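PDB 4A9V: PHOX from Pseudomonas fluorescens, which hydrolyses phosphate monoesters as an alkaline phosphatase, using a complex iron-calcium cofactor carried by a beta-propeller. Local coordinates for residues S137-R142 and F255-T260. Sequence-based numbering, arbitrary orientation.
Sequences SRYNRR and FDPQST
Two type I beta turns, Ser-137 to Asn-140 and Asp-256 to Ser-259, face each other, with the CA atoms of Tyr-139 and Pro-257 5.6 Å apart. This is surface packing on a beta-propeller. It joins strand 130-144, at one edge of an antiparallel four-stranded sheet, to the loop between strands 249-252 and 262-264 of another sheet, away from the metal cofactor. Each turn is braced by its first side chain. Ser-137 OG accepts from Tyr-139 N in an ST turn, and Asp-256 OD1 accepts from Gln-258 N in an Asx turn.

Arg-141 carries the polar part. Its chain is fully extended, with CG anti to the backbone N (chi1 -174°). The guanidinium meets the carbonyl of Ser-259 end-on, and both bonds lie in its plane. NH2 donates to Ser-259 O at 2.7 Å, nearly along the C=O axis. NH1 donates to the same oxygen at 2.9 Å, on a lone pair. Pro-257 O lies over the centre of one guanidinium face, 3.3 Å from Arg-141 CZ, but is not hydrogen-bonded to it. A leucine at Arg-141 would lose both bonds to Ser-259 O and would probably loosen the 256-259 turn from the strand.

Pro-257 meets both arginines, but with different parts: its ring with Arg-138 and its carbonyl oxygen with Arg-141. Its CG packs against Arg-138 O at 3.3 Å and lies over one face of the Arg-138 guanidinium, toward the rim. Tyr-139 turns its ring edge to Phe-255 O, with CE1 3.5 Å from that oxygen. Leu-84 of strand 82-89 touches both aromatic side chains. Water 1 accepts from Gln-258 NE2 and donates to Arg-138 O. Water 2 accepts from Arg-138 NH2 and donates to Phe-255 O at 3.0 Å.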
ATOM      1  N   SER A 137      -4.318  -6.290  25.250  1.00  9.53           N
ATOM      2  CA  SER A 137      -5.613  -5.680  24.955  1.00  8.71           C
ATOM      3  C   SER A 137      -6.532  -6.701  24.303  1.00  8.94           C
ATOM      4  O   SER A 137      -6.113  -7.440  23.407  1.00  9.90           O
ATOM      5  CB  SER A 137      -5.435  -4.494  24.019  1.00  9.44           C
ATOM      6  OG  SER A 137      -6.692  -4.047  23.542  1.00  9.27           O
ATOM      7  N   ARG A 138      -7.820  -6.612  24.611  1.00 10.25           N
ATOM      8  CA  ARG A 138      -8.805  -7.480  23.985  1.00 10.44           C
ATOM      9  C   ARG A 138      -8.973  -7.195  22.490  1.00  9.83           C
ATOM     10  O   ARG A 138      -9.487  -8.034  21.755  1.00 10.72           O
ATOM     11  CB  ARG A 138     -10.151  -7.361  24.701  1.00 13.60           C
ATOM     12  CG  ARG A 138     -10.936  -6.111  24.350  1.00 19.44           C
ATOM     13  CD  ARG A 138     -12.364  -6.170  24.883  1.00 71.86           C
ATOM     14  NE  ARG A 138     -13.178  -7.174  24.199  1.00111.31           N
ATOM     15  CZ  ARG A 138     -14.037  -6.905  23.215  1.00147.41           C
ATOM     16  NH1 ARG A 138     -14.358  -5.645  22.938  1.00 57.43           N
ATOM     17  NH2 ARG A 138     -14.713  -7.890  22.637  1.00114.09           N
ATOM     18  N   TYR A 139      -8.489  -6.043  22.033  1.00  8.76           N
ATOM     19  CA  TYR A 139      -8.590  -5.677  20.622  1.00  8.21           C
ATOM     20  C   TYR A 139      -7.421  -6.198  19.790  1.00  8.32           C
ATOM     21  O   TYR A 139      -7.469  -6.165  18.567  1.00  8.86           O
ATOM     22  CB  TYR A 139      -8.711  -4.163  20.487  1.00  9.06           C
ATOM     23  CG  TYR A 139     -10.006  -3.625  21.049  1.00  8.66           C
ATOM     24  CD1 TYR A 139     -11.187  -3.753  20.339  1.00  9.60           C
ATOM     25  CD2 TYR A 139     -10.070  -3.122  22.341  1.00 10.26           C
ATOM     26  CE1 TYR A 139     -12.387  -3.327  20.871  1.00 10.97           C
ATOM     27  CE2 TYR A 139     -11.277  -2.746  22.903  1.00 11.83           C
ATOM     28  CZ  TYR A 139     -12.430  -2.834  22.157  1.00 12.12           C
ATOM     29  OH  TYR A 139     -13.639  -2.458  22.697  1.00 16.10           O
ATOM     30  N   ASN A 140      -6.330  -6.592  20.435  1.00  7.80           N
ATOM     31  CA  ASN A 140      -5.158  -7.022  19.684  1.00  7.84           C
ATOM     32  C   ASN A 140      -5.492  -8.280  18.898  1.00  7.74           C
ATOM     33  O   ASN A 140      -6.096  -9.208  19.435  1.00  8.77           O
ATOM     34  CB  ASN A 140      -3.979  -7.299  20.610  1.00  7.88           C
ATOM     35  CG  ASN A 140      -3.428  -6.047  21.261  1.00  8.08           C
ATOM     36  OD1 ASN A 140      -3.795  -4.916  20.913  1.00  8.61           O
ATOM     37  ND2 ASN A 140      -2.494  -6.244  22.183  1.00  8.48           N
ATOM     38  N   ARG A 141      -5.017  -8.361  17.660  1.00  7.34           N
ATOM     39  CA  ARG A 141      -5.414  -9.456  16.796  1.00  7.73           C
ATOM     40  C   ARG A 141      -4.435  -9.602  15.652  1.00  7.30           C
ATOM     41  O   ARG A 141      -4.020  -8.611  15.061  1.00  8.13           O
ATOM     42  CB  ARG A 141      -6.810  -9.166  16.247  1.00  9.84           C
ATOM     43  CG  ARG A 141      -7.396 -10.290  15.440  1.00 11.04           C
ATOM     44  CD  ARG A 141      -8.741  -9.898  14.870  1.00 12.31           C
ATOM     45  NE  ARG A 141      -9.313 -11.017  14.151  1.00 12.60           N
ATOM     46  CZ  ARG A 141     -10.525 -11.035  13.625  1.00 11.66           C
ATOM     47  NH1 ARG A 141     -11.235  -9.914  13.554  1.00 10.96           N
ATOM     48  NH2 ARG A 141     -10.981 -12.164  13.097  1.00 15.45           N
ATOM     49  N   ARG A 142      -4.145 -10.845  15.288  1.00  6.98           N
ATOM     50  CA  ARG A 142      -3.553 -11.158  13.990  1.00  7.25           C
ATOM     51  C   ARG A 142      -4.609 -11.700  13.039  1.00  7.21           C
ATOM     52  O   ARG A 142      -5.321 -12.650  13.358  1.00  8.87           O
ATOM     53  CB  ARG A 142      -2.416 -12.169  14.122  1.00  7.96           C
ATOM     54  CG  ARG A 142      -1.133 -11.620  14.719  1.00  7.85           C
ATOM     55  CD  ARG A 142      -0.596 -10.392  13.997  1.00  7.38           C
ATOM     56  NE  ARG A 142      -0.624 -10.496  12.541  1.00  6.94           N
ATOM     57  CZ  ARG A 142       0.085 -11.374  11.841  1.00  7.44           C
ATOM     58  NH1 ARG A 142       1.066 -12.055  12.415  1.00  8.43           N
ATOM     59  NH2 ARG A 142      -0.178 -11.580  10.558  1.00  7.97           N
ATOM     60  N   PHE A 255     -12.701  -2.893  15.720  1.00  8.16           N
ATOM     61  CA  PHE A 255     -13.371  -2.825  17.013  1.00  8.49           C
ATOM     62  C   PHE A 255     -14.163  -4.087  17.365  1.00  8.95           C
ATOM     63  O   PHE A 255     -14.762  -4.159  18.438  1.00 11.16           O
ATOM     64  CB  PHE A 255     -14.269  -1.591  17.086  1.00  9.24           C
ATOM     65  CG  PHE A 255     -13.504  -0.302  17.150  1.00  9.27           C
ATOM     66  CD1 PHE A 255     -13.022   0.175  18.359  1.00 10.75           C
ATOM     67  CD2 PHE A 255     -13.214   0.409  15.998  1.00 10.65           C
ATOM     68  CE1 PHE A 255     -12.274   1.335  18.421  1.00 10.55           C
ATOM     69  CE2 PHE A 255     -12.467   1.572  16.058  1.00 11.31           C
ATOM     70  CZ  PHE A 255     -11.983   2.025  17.265  1.00 11.21           C
ATOM     71  N   ASP A 256     -14.122  -5.093  16.499  1.00  9.36           N
ATOM     72  CA  ASP A 256     -14.764  -6.375  16.788  1.00  9.80           C
ATOM     73  C   ASP A 256     -13.779  -7.515  16.559  1.00  9.72           C
ATOM     74  O   ASP A 256     -13.602  -7.977  15.436  1.00  9.11           O
ATOM     75  CB  ASP A 256     -15.997  -6.582  15.904  1.00 12.07           C
ATOM     76  CG  ASP A 256     -16.715  -7.888  16.194  1.00 14.44           C
ATOM     77  OD1 ASP A 256     -16.241  -8.655  17.061  1.00 14.45           O
ATOM     78  OD2 ASP A 256     -17.709  -8.181  15.492  1.00 21.32           O
ATOM     79  N   PRO A 257     -13.072  -7.926  17.612  1.00  9.88           N
ATOM     80  CA  PRO A 257     -11.962  -8.854  17.413  1.00 10.40           C
ATOM     81  C   PRO A 257     -12.385 -10.278  17.063  1.00 10.35           C
ATOM     82  O   PRO A 257     -11.534 -11.095  16.731  1.00 13.27           O
ATOM     83  CB  PRO A 257     -11.210  -8.818  18.753  1.00 13.75           C
ATOM     84  CG  PRO A 257     -12.145  -8.200  19.727  1.00 20.38           C
ATOM     85  CD  PRO A 257     -13.078  -7.326  18.955  1.00 12.02           C
ATOM     86  N   GLN A 258     -13.686 -10.551  17.061  1.00  9.91           N
ATOM     87  CA  GLN A 258     -14.182 -11.845  16.609  1.00 12.05           C
ATOM     88  C   GLN A 258     -14.878 -11.763  15.252  1.00 11.16           C
ATOM     89  O   GLN A 258     -15.454 -12.744  14.793  1.00 14.29           O
ATOM     90  CB  GLN A 258     -15.122 -12.448  17.653  1.00 15.15           C
ATOM     91  CG  GLN A 258     -14.400 -12.952  18.895  1.00 19.11           C
ATOM     92  CD  GLN A 258     -13.967 -11.831  19.819  1.00 19.52           C
ATOM     93  OE1 GLN A 258     -14.755 -10.938  20.142  1.00 21.95           O
ATOM     94  NE2 GLN A 258     -12.729 -11.902  20.298  1.00 26.80           N
ATOM     95  N   SER A 259     -14.794 -10.609  14.599  1.00 10.60           N
ATOM     96  CA  SER A 259     -15.403 -10.438  13.283  1.00 10.87           C
ATOM     97  C   SER A 259     -14.626 -11.172  12.199  1.00 11.15           C
ATOM     98  O   SER A 259     -13.415 -11.374  12.313  1.00 12.37           O
ATOM     99  CB  SER A 259     -15.501  -8.957  12.928  1.00 12.01           C
ATOM    100  OG  SER A 259     -14.214  -8.365  12.836  1.00 13.58           O
ATOM    101  N   THR A 260     -15.331 -11.553  11.141  1.00  9.80           N
ATOM    102  CA  THR A 260     -14.711 -12.196   9.990  1.00 10.41           C
ATOM    103  C   THR A 260     -14.519 -11.177   8.871  1.00  8.84           C
ATOM    104  O   THR A 260     -15.494 -10.623   8.364  1.00  9.47           O
ATOM    105  CB  THR A 260     -15.584 -13.366   9.491  1.00 10.87           C
ATOM    106  OG1 THR A 260     -15.691 -14.349  10.525  1.00 13.03           O
ATOM    107  CG2 THR A 260     -14.992 -14.010   8.258  1.00 12.87           C
TER
HETATM  108  O   HOH W   1     -11.431  -9.964  22.415  1.00 33.89           O
HETATM  109  O   HOH W   2     -15.983  -6.381  20.105  1.00107.44           O
HETATM  110  O   HOH W   3     -10.565  -7.187  14.271  1.00 10.19           O